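Local coordinates for protein unsaturated chondroitin disaccharide hydrolase (Streptococcus agalactiae, PDB 3ANK) that hydrolyses unsaturated chondroitin, hyaluronan and heparin disaccharides, releasing the 4,5-unsaturated uronic acid and preferring sulfated glycosaminoglycan substrates, at residues Ala36-Tyr41 / Asn350-Gly355; Trp245-Ala250 / Pro302-Ala307; Trp251-Ile256 / Ile270-Met275. The protein carries 1 engineered substitution. All coordinates share one frame; numbering follows the deposited sequence.

In the fold
Following the chain from the N terminus, helix 26-47 comes first; its residues 36-41 meet 350-355, in the loop after helix 329-347, so interaction 1 closes a loop of 308 residues. Both other contacts nest inside it. Interaction 2 joins the start of helix 246-263 to the start of helix 305-319, and within that loop interaction 3 pairs helix 246-263 with the next helix, 266-281. Interactions 2 and 3 thus share a helix, have centres about 14 Å apart and both reach the bound unsaturated uronic acid. Interaction 1 lies away from this site, its centre about 23 Å from that of interaction 2 and about 32 Å from that of interaction 3.

Interaction 1 of 3, residues Ala36-Tyr41 / Asn350-Gly355; sequences ALKQLY and NELIAG
Q39 makes the close-fitting half of this contact with L352 and the backbone of I353. Its NE2 donates to I353 O over 3.1 Å with an N-H...O angle of 153°, arriving from above the carbonyl plane, 53° out of it. The same NE2 also bonds N43 OD1, one turn further along the helix, and since N43 OD1 in addition takes the G355 N-H, the amide end of Q39 is tied to the loop both directly and through N43. With CG anti to the backbone N (chi1 -173°) and a bend at chi2, the buried side chain reaches out to the loop, and OE1 settles 3.5 Å from L352 CA and 3.6 Å from L352 CD2. L352 is the centre of an inverse gamma turn. The looser half is on the solvent side: L352 CD1 lies 4.0 Å from CB of the exposed K38, whose outer chain is doubtfully placed. I353 and A354 turn their CB atoms from 36-41, A354 packing instead on I42 and Y46. Inward, L37 and L40 pack on helix 71-85. The arrangement is that of an inter-helix loop strapped across a helix at the periphery of an (alpha/alpha)6 barrel, far from the catalytic pocket.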
loop_
_atom_site.group_PDB
_atom_site.type_symbol
_atom_site.label_atom_id
_atom_site.label_comp_id
_atom_site.label_asym_id
_atom_site.label_seq_id
_atom_site.Cartn_x
_atom_site.Cartn_y
_atom_site.Cartn_z
ATOM N N ALA A 36 3.816 18.187 -1.287
ATOM C CA ALA A 36 4.041 16.959 -2.045
ATOM C C ALA A 36 3.993 17.225 -3.550
ATOM O O ALA A 36 4.798 16.697 -4.309
ATOM C CB ALA A 36 3.002 15.903 -1.670
ATOM N N LEU A 37 3.022 18.021 -3.984
ATOM C CA LEU A 37 2.842 18.259 -5.408
ATOM C C LEU A 37 3.985 19.065 -6.007
ATOM O O LEU A 37 4.325 18.886 -7.173
ATOM C CB LEU A 37 1.495 18.936 -5.696
ATOM C CG LEU A 37 0.388 17.979 -6.152
ATOM C CD1 LEU A 37 0.275 16.762 -5.208
ATOM C CD2 LEU A 37 -0.930 18.715 -6.258
ATOM N N LYS A 38 4.574 19.963 -5.231
ATOM C CA LYS A 38 5.710 20.705 -5.766
ATOM C C LYS A 38 6.811 19.724 -6.107
ATOM O O LYS A 38 7.403 19.800 -7.184
ATOM C CB LYS A 38 6.188 21.783 -4.797
ATOM C CG LYS A 38 5.141 22.875 -4.608
ATOM C CD LYS A 38 5.764 24.255 -4.597
ATOM C CE LYS A 38 6.837 24.338 -3.548
ATOM N NZ LYS A 38 6.371 23.691 -2.303
ATOM N N GLN A 39 7.069 18.782 -5.203
ATOM C CA GLN A 39 8.061 17.749 -5.464
ATOM C C GLN A 39 7.671 16.926 -6.692
ATOM O O GLN A 39 8.509 16.624 -7.543
ATOM C CB GLN A 39 8.256 16.837 -4.244
ATOM C CG GLN A 39 9.399 15.866 -4.414
ATOM C CD GLN A 39 10.712 16.592 -4.637
ATOM O OE1 GLN A 39 11.154 17.368 -3.789
ATOM N NE2 GLN A 39 11.335 16.351 -5.780
ATOM N N LEU A 40 6.395 16.570 -6.787
ATOM C CA LEU A 40 5.887 15.821 -7.941
ATOM C C LEU A 40 6.130 16.524 -9.295
ATOM O O LEU A 40 6.611 15.910 -10.254
ATOM C CB LEU A 40 4.397 15.545 -7.766
ATOM C CG LEU A 40 3.766 14.595 -8.779
ATOM C CD1 LEU A 40 4.500 13.259 -8.779
ATOM C CD2 LEU A 40 2.301 14.399 -8.427
ATOM N N TYR A 41 5.785 17.803 -9.372
ATOM C CA TYR A 41 6.012 18.561 -10.600
ATOM C C TYR A 41 7.497 18.692 -10.938
ATOM O O TYR A 41 7.887 18.648 -12.103
ATOM C CB TYR A 41 5.367 19.933 -10.509
ATOM C CG TYR A 41 3.894 19.904 -10.805
ATOM C CD1 TYR A 41 2.964 19.775 -9.782
ATOM C CD2 TYR A 41 3.429 19.995 -12.109
ATOM C CE1 TYR A 41 1.611 19.747 -10.046
ATOM C CE2 TYR A 41 2.079 19.970 -12.385
ATOM C CZ TYR A 41 1.174 19.842 -11.350
ATOM O OH TYR A 41 -0.172 19.818 -11.622
ATOM N N ASN A 350 11.349 17.985 2.676
ATOM C CA ASN A 350 11.361 19.448 2.657
ATOM C C ASN A 350 12.289 20.091 1.621
ATOM O O ASN A 350 12.140 21.260 1.300
ATOM C CB ASN A 350 11.645 19.997 4.057
ATOM C CG ASN A 350 10.463 19.827 4.973
ATOM O OD1 ASN A 350 9.354 20.230 4.634
ATOM N ND2 ASN A 350 10.676 19.197 6.120
ATOM N N GLU A 351 13.257 19.342 1.115
ATOM C CA GLU A 351 14.129 19.895 0.083
ATOM C C GLU A 351 13.591 19.600 -1.312
ATOM O O GLU A 351 13.566 18.454 -1.757
ATOM C CB GLU A 351 15.576 19.420 0.243
ATOM C CG GLU A 351 16.410 20.323 1.144
ATOM C CD GLU A 351 16.093 20.128 2.609
ATOM O OE1 GLU A 351 15.975 21.134 3.340
ATOM O OE2 GLU A 351 15.953 18.964 3.030
ATOM N N LEU A 352 13.152 20.655 -1.987
ATOM C CA LEU A 352 12.528 20.532 -3.291
ATOM C C LEU A 352 13.554 20.531 -4.409
ATOM O O LEU A 352 13.706 21.522 -5.122
ATOM C CB LEU A 352 11.502 21.647 -3.496
ATOM C CG LEU A 352 10.415 21.658 -2.412
ATOM C CD1 LEU A 352 9.416 22.790 -2.637
ATOM C CD2 LEU A 352 9.695 20.300 -2.341
ATOM N N ILE A 353 14.242 19.404 -4.568
ATOM C CA ILE A 353 15.191 19.237 -5.653
ATOM C C ILE A 353 14.889 17.963 -6.439
ATOM O O ILE A 353 14.353 16.989 -5.889
ATOM C CB ILE A 353 16.642 19.217 -5.140
ATOM C CG1 ILE A 353 16.993 17.862 -4.541
ATOM C CG2 ILE A 353 16.864 20.320 -4.102
ATOM C CD1 ILE A 353 18.484 17.702 -4.295
ATOM N N ALA A 354 15.230 17.976 -7.724
ATOM C CA ALA A 354 14.893 16.884 -8.627
ATOM C C ALA A 354 15.250 15.501 -8.080
ATOM O O ALA A 354 16.387 15.236 -7.708
ATOM C CB ALA A 354 15.544 17.106 -9.994
ATOM N N GLY A 355 14.271 14.607 -8.037
ATOM C CA GLY A 355 14.543 13.222 -7.654
ATOM C C GLY A 355 14.289 12.891 -6.194
ATOM O O GLY A 355 14.349 11.728 -5.805
#

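Interaction 2 of 3, residues Trp245-Ala250 / Pro302-Ala307; sequences WARGQA and PRDTSA. With GCD (4-deoxy-alpha-L-threo-hex-4-enopyranuronic acid), chain B.
R247 and D304 form the ionic core of the contact: NH1 lies 2.9 Å from OD1, in a salt bridge whose guanidinium and carboxylate planes stand 89° apart, with OD1 at the guanidinium edge. Another edge of the same group grips the unsaturated uronic acid GCD. There R247 NE donates to GCD O6B over 2.9 Å at 171°. R247 NH2 donates to GCD O6A over 2.7 Å at 170°, completing a nearly straight two-pronged bond to the carboxylate. The bend at chi3 turns the end of an otherwise extended chain into this position. W245 meets the carboxylate at its ring edge, CH2 being 3.4 Å from O6B.

Among the other hydrogen bonds, S306 OG donates to D304 OD2 over 2.7 Å, and S306 N adds a weak capping bond to the same oxygen, with D304 as N-cap of helix 305-319. A water links R247 N to D304 OD1. Apolar contact is confined to alanines: A307 CB lies 3.8 Å from A246 CB and also touches A250.

V363 O and Y364 O take further N-H groups of R247, at NH1 and NH2 respectively. Together with D304, these carbonyls would limit the rotation of the buried arginine; the cation, lying between two carboxylates, probably stays charged, consistent with R247 serving as a counter-charge to the uronate carboxylate.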
loop_
_atom_site.group_PDB
_atom_site.type_symbol
_atom_site.label_atom_id
_atom_site.label_comp_id
_atom_site.label_asym_id
_atom_site.label_seq_id
_atom_site.Cartn_x
_atom_site.Cartn_y
_atom_site.Cartn_z
ATOM N N TRP A 245 7.461 -8.120 10.274
ATOM C CA TRP A 245 7.730 -7.155 9.229
ATOM C C TRP A 245 6.648 -6.068 9.247
ATOM O O TRP A 245 5.457 -6.378 9.165
ATOM C CB TRP A 245 7.729 -7.901 7.904
ATOM C CG TRP A 245 8.044 -7.085 6.694
ATOM C CD1 TRP A 245 8.942 -6.064 6.593
ATOM C CD2 TRP A 245 7.497 -7.272 5.390
ATOM N NE1 TRP A 245 8.975 -5.595 5.306
ATOM C CE2 TRP A 245 8.089 -6.318 4.548
ATOM C CE3 TRP A 245 6.556 -8.155 4.854
ATOM C CZ2 TRP A 245 7.766 -6.215 3.198
ATOM C CZ3 TRP A 245 6.236 -8.050 3.526
ATOM C CH2 TRP A 245 6.837 -7.085 2.707
ATOM N N ALA A 246 7.049 -4.805 9.379
ATOM C CA ALA A 246 6.061 -3.733 9.530
ATOM C C ALA A 246 5.183 -3.542 8.291
ATOM O O ALA A 246 3.957 -3.408 8.404
ATOM C CB ALA A 246 6.726 -2.418 9.950
ATOM N N ARG A 247 5.791 -3.535 7.109
ATOM C CA ARG A 247 5.005 -3.343 5.888
ATOM C C ARG A 247 4.078 -4.536 5.631
ATOM O O ARG A 247 2.951 -4.371 5.171
ATOM C CB ARG A 247 5.898 -3.054 4.673
ATOM C CG ARG A 247 5.107 -2.817 3.372
ATOM C CD ARG A 247 5.912 -1.990 2.368
ATOM N NE ARG A 247 7.026 -2.744 1.787
ATOM C CZ ARG A 247 8.304 -2.556 2.092
ATOM N NH1 ARG A 247 8.648 -1.640 2.992
ATOM N NH2 ARG A 247 9.239 -3.284 1.495
ATOM N N GLY A 248 4.546 -5.739 5.958
ATOM C CA GLY A 248 3.691 -6.921 5.885
ATOM C C GLY A 248 2.455 -6.762 6.752
ATOM O O GLY A 248 1.344 -7.111 6.355
ATOM N N GLN A 249 2.647 -6.237 7.952
ATOM C CA GLN A 249 1.531 -6.017 8.853
ATOM C C GLN A 249 0.544 -5.028 8.208
ATOM O O GLN A 249 -0.677 -5.223 8.251
ATOM C CB GLN A 249 2.050 -5.489 10.195
ATOM C CG GLN A 249 1.026 -5.490 11.332
ATOM C CD GLN A 249 0.637 -6.895 11.785
ATOM O OE1 GLN A 249 -0.422 -7.099 12.406
ATOM N NE2 GLN A 249 1.490 -7.867 11.489
ATOM N N ALA A 250 1.090 -3.986 7.591
ATOM C CA ALA A 250 0.298 -2.953 6.899
ATOM C C ALA A 250 -0.435 -3.462 5.668
ATOM O O ALA A 250 -1.545 -3.007 5.385
ATOM C CB ALA A 250 1.182 -1.750 6.517
ATOM N N PRO A 302 16.280 1.602 11.663
ATOM C CA PRO A 302 15.612 2.560 10.782
ATOM C C PRO A 302 14.095 2.397 10.829
ATOM O O PRO A 302 13.598 1.310 11.130
ATOM C CB PRO A 302 16.128 2.177 9.382
ATOM C CG PRO A 302 16.515 0.731 9.507
ATOM C CD PRO A 302 17.074 0.615 10.908
ATOM N N ARG A 303 13.372 3.474 10.537
ATOM C CA ARG A 303 11.920 3.414 10.439
ATOM C C ARG A 303 11.544 2.837 9.084
ATOM O O ARG A 303 12.386 2.761 8.189
ATOM C CB ARG A 303 11.313 4.813 10.584
ATOM C CG ARG A 303 11.830 5.617 11.782
ATOM C CD ARG A 303 11.668 4.862 13.099
ATOM N NE ARG A 303 11.959 5.720 14.244
ATOM C CZ ARG A 303 11.029 6.333 14.968
ATOM N NH1 ARG A 303 9.741 6.176 14.679
ATOM N NH2 ARG A 303 11.382 7.100 15.985
ATOM N N ASP A 304 10.291 2.406 8.938
ATOM C CA ASP A 304 9.709 2.222 7.607
ATOM C C ASP A 304 8.429 3.044 7.482
ATOM O O ASP A 304 7.326 2.563 7.769
ATOM C CB ASP A 304 9.415 0.755 7.297
ATOM C CG ASP A 304 8.859 0.571 5.888
ATOM O OD1 ASP A 304 8.245 -0.484 5.622
ATOM O OD2 ASP A 304 9.019 1.497 5.057
ATOM N N THR A 305 8.575 4.304 7.095
ATOM C CA THR A 305 7.416 5.192 6.996
ATOM C C THR A 305 6.365 4.623 6.040
ATOM O O THR A 305 5.157 4.869 6.209
ATOM C CB THR A 305 7.845 6.561 6.492
ATOM O OG1 THR A 305 8.680 6.373 5.344
ATOM C CG2 THR A 305 8.639 7.290 7.574
ATOM N N SER A 306 6.819 3.879 5.033
ATOM C CA SER A 306 5.898 3.340 4.036
ATOM C C SER A 306 4.860 2.408 4.675
ATOM O O SER A 306 3.693 2.399 4.252
ATOM C CB SER A 306 6.640 2.647 2.887
ATOM O OG SER A 306 6.995 1.311 3.230
ATOM N N ALA A 307 5.278 1.643 5.695
ATOM C CA ALA A 307 4.348 0.804 6.470
ATOM C C ALA A 307 3.287 1.643 7.173
ATOM O O ALA A 307 2.113 1.286 7.212
ATOM C CB ALA A 307 5.102 -0.039 7.508
HETATM C C1 GCD B . 8.070 -7.432 -3.675
HETATM C C2 GCD B . 6.711 -8.106 -3.708
HETATM C C3 GCD B . 5.622 -7.048 -3.585
HETATM C C4 GCD B . 5.903 -6.287 -2.302
HETATM C C5 GCD B . 7.199 -6.186 -1.812
HETATM C C6 GCD B . 7.424 -5.448 -0.508
HETATM O O2 GCD B . 6.570 -8.808 -4.938
HETATM O O3 GCD B . 4.342 -7.681 -3.481
HETATM O O5 GCD B . 8.291 -6.691 -2.464
HETATM O O6A GCD B . 8.598 -5.334 -0.112
HETATM O O6B GCD B . 6.432 -4.968 0.076
HETATM O O HOH W 1 8.721 -2.716 6.901
#

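Interaction 3 of 3, residues Trp251-Ile256 / Ile270-Met275; sequences WGIYGI and ILFKGM. With GCD (4-deoxy-alpha-L-threo-hex-4-enopyranuronic acid), chain B.
G252, I253 and I256 face L271, F272 and M275 along two consecutive helices that run almost antiparallel: the axes of the segments 251-256 and 270-275 come within 9.1 Å, with 158° between their N-to-C directions.

W251, first in order, turns its CB away from 270-275, and its indole reaches the pocket. Its NE1 donates to O6B of the unsaturated uronic acid GCD over 3.1 Å at an N-H...O angle of 150°, the acceptor lying in the plane of the indole at its edge. The indole also meets the F118 ring, the two planes at about 40°.

At G252 the helix offers bare backbone, and the thioether of M275 lies close to it, SD being 4.0 Å from G252 CA. The methionine chain, bent at chi3, also brings CE to the same carbon.

I253 works in two directions. Its carbonyl O is met by the edge of the F272 ring, CD1 at 3.6 Å and the oxygen in the ring plane; its CG2 touches F272 CE1 at 4.0 Å. The CG1 branch leans instead on the M275 backbone and CB. Elsewhere F272 meets the Y332 ring edge-to-face.

I256 points its CB at the partner segment and has the largest share of the buried surface. With CG1 anti to the carbonyl carbon (chi1 -68°), CD1 lands 3.5 Å from L271 CG, tight for two carbons, and 3.6 Å from M275 SD, while CG2 lies 3.9 Å from F272 CB.

No hydrogen bond crosses between 251-256 and 270-275. The chemistry of these segments is therefore divided by helix face: on one side an alpha-hairpin of the barrel joined by buried apolar side chains, on the other a single indole N-H that helps R247 grip the substrate carboxylate.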
loop_
_atom_site.group_PDB
_atom_site.type_symbol
_atom_site.label_atom_id
_atom_site.label_comp_id
_atom_site.label_asym_id
_atom_site.label_seq_id
_atom_site.Cartn_x
_atom_site.Cartn_y
_atom_site.Cartn_z
ATOM N N TRP A 251 0.184 -4.382 4.925
ATOM C CA TRP A 251 -0.475 -4.997 3.766
ATOM C C TRP A 251 -1.769 -5.665 4.246
ATOM O O TRP A 251 -2.775 -5.695 3.529
ATOM C CB TRP A 251 0.417 -6.056 3.089
ATOM C CG TRP A 251 1.590 -5.528 2.243
ATOM C CD1 TRP A 251 2.833 -6.097 2.122
ATOM C CD2 TRP A 251 1.608 -4.354 1.417
ATOM N NE1 TRP A 251 3.625 -5.347 1.270
ATOM C CE2 TRP A 251 2.893 -4.273 0.826
ATOM C CE3 TRP A 251 0.659 -3.362 1.115
ATOM C CZ2 TRP A 251 3.256 -3.237 -0.051
ATOM C CZ3 TRP A 251 1.023 -2.327 0.246
ATOM C CH2 TRP A 251 2.309 -2.277 -0.326
ATOM N N GLY A 252 -1.725 -6.231 5.449
ATOM C CA GLY A 252 -2.913 -6.858 6.047
ATOM C C GLY A 252 -3.925 -5.803 6.473
ATOM O O GLY A 252 -5.111 -5.927 6.209
ATOM N N ILE A 253 -3.442 -4.749 7.126
ATOM C CA ILE A 253 -4.307 -3.693 7.624
ATOM C C ILE A 253 -5.094 -3.000 6.502
ATOM O O ILE A 253 -6.264 -2.648 6.678
ATOM C CB ILE A 253 -3.498 -2.676 8.432
ATOM C CG1 ILE A 253 -2.993 -3.359 9.718
ATOM C CG2 ILE A 253 -4.349 -1.440 8.748
ATOM C CD1 ILE A 253 -1.893 -2.582 10.466
ATOM N N TYR A 254 -4.453 -2.832 5.350
ATOM C CA TYR A 254 -5.116 -2.267 4.175
ATOM C C TYR A 254 -5.827 -3.339 3.337
ATOM O O TYR A 254 -6.960 -3.144 2.895
ATOM C CB TYR A 254 -4.107 -1.492 3.318
ATOM C CG TYR A 254 -4.728 -0.493 2.346
ATOM C CD1 TYR A 254 -3.939 0.194 1.433
ATOM C CD2 TYR A 254 -6.102 -0.243 2.339
ATOM C CE1 TYR A 254 -4.489 1.113 0.544
ATOM C CE2 TYR A 254 -6.667 0.676 1.435
ATOM C CZ TYR A 254 -5.846 1.352 0.545
ATOM O OH TYR A 254 -6.386 2.262 -0.362
ATOM N N GLY A 255 -5.177 -4.474 3.117
ATOM C CA GLY A 255 -5.772 -5.493 2.253
ATOM C C GLY A 255 -7.078 -6.055 2.780
ATOM O O GLY A 255 -7.954 -6.448 2.005
ATOM N N ILE A 256 -7.218 -6.115 4.103
ATOM C CA ILE A 256 -8.432 -6.683 4.698
ATOM C C ILE A 256 -9.682 -5.841 4.407
ATOM O O ILE A 256 -10.689 -6.365 3.885
ATOM C CB ILE A 256 -8.252 -6.979 6.217
ATOM C CG1 ILE A 256 -7.251 -8.137 6.413
ATOM C CG2 ILE A 256 -9.583 -7.360 6.873
ATOM C CD1 ILE A 256 -6.844 -8.378 7.891
ATOM N N ILE A 270 -13.078 -8.358 12.398
ATOM C CA ILE A 270 -12.373 -8.842 13.588
ATOM C C ILE A 270 -10.886 -9.056 13.277
ATOM O O ILE A 270 -10.013 -8.664 14.053
ATOM C CB ILE A 270 -13.021 -10.131 14.137
ATOM C CG1 ILE A 270 -14.497 -9.864 14.435
ATOM C CG2 ILE A 270 -12.274 -10.639 15.383
ATOM C CD1 ILE A 270 -15.322 -11.124 14.683
ATOM N N LEU A 271 -10.600 -9.650 12.123
ATOM C CA LEU A 271 -9.211 -9.850 11.713
ATOM C C LEU A 271 -8.481 -8.515 11.560
ATOM O O LEU A 271 -7.323 -8.372 11.960
ATOM C CB LEU A 271 -9.142 -10.639 10.404
ATOM C CG LEU A 271 -7.734 -11.017 9.940
ATOM C CD1 LEU A 271 -7.071 -11.961 10.952
ATOM C CD2 LEU A 271 -7.807 -11.657 8.550
ATOM N N PHE A 272 -9.158 -7.531 10.983
ATOM C CA PHE A 272 -8.573 -6.200 10.872
ATOM C C PHE A 272 -8.233 -5.637 12.246
ATOM O O PHE A 272 -7.176 -5.042 12.441
ATOM C CB PHE A 272 -9.514 -5.240 10.126
ATOM C CG PHE A 272 -9.225 -3.789 10.388
ATOM C CD1 PHE A 272 -8.453 -3.049 9.501
ATOM C CD2 PHE A 272 -9.725 -3.165 11.528
ATOM C CE1 PHE A 272 -8.194 -1.698 9.738
ATOM C CE2 PHE A 272 -9.464 -1.816 11.784
ATOM C CZ PHE A 272 -8.691 -1.083 10.884
ATOM N N LYS A 273 -9.138 -5.809 13.197
ATOM C CA LYS A 273 -8.903 -5.284 14.545
ATOM C C LYS A 273 -7.670 -5.959 15.149
ATOM O O LYS A 273 -6.786 -5.295 15.709
ATOM C CB LYS A 273 -10.159 -5.452 15.422
ATOM C CG LYS A 273 -11.226 -4.375 15.146
ATOM C CD LYS A 273 -12.663 -4.803 15.523
ATOM C CE LYS A 273 -12.911 -4.890 17.030
ATOM N NZ LYS A 273 -13.108 -3.592 17.757
ATOM N N GLY A 274 -7.592 -7.275 14.990
ATOM C CA GLY A 274 -6.422 -8.020 15.453
ATOM C C GLY A 274 -5.123 -7.496 14.855
ATOM O O GLY A 274 -4.156 -7.209 15.579
ATOM N N MET A 275 -5.090 -7.349 13.536
ATOM C CA MET A 275 -3.853 -6.945 12.867
ATOM C C MET A 275 -3.518 -5.488 13.125
ATOM O O MET A 275 -2.347 -5.121 13.251
ATOM C CB MET A 275 -3.937 -7.213 11.358
ATOM C CG MET A 275 -3.986 -8.703 11.019
ATOM S SD MET A 275 -3.578 -9.044 9.307
ATOM C CE MET A 275 -1.789 -8.830 9.334
HETATM C C1 GCD B . 8.070 -7.432 -3.675
HETATM C C2 GCD B . 6.711 -8.106 -3.708
HETATM C C3 GCD B . 5.622 -7.048 -3.585
HETATM C C4 GCD B . 5.903 -6.287 -2.302
HETATM C C5 GCD B . 7.199 -6.186 -1.812
HETATM C C6 GCD B . 7.424 -5.448 -0.508
HETATM O O2 GCD B . 6.570 -8.808 -4.938
HETATM O O3 GCD B . 4.342 -7.681 -3.481
HETATM O O5 GCD B . 8.291 -6.691 -2.464
HETATM O O6A GCD B . 8.598 -5.334 -0.112
HETATM O O6B GCD B . 6.432 -4.968 0.076
#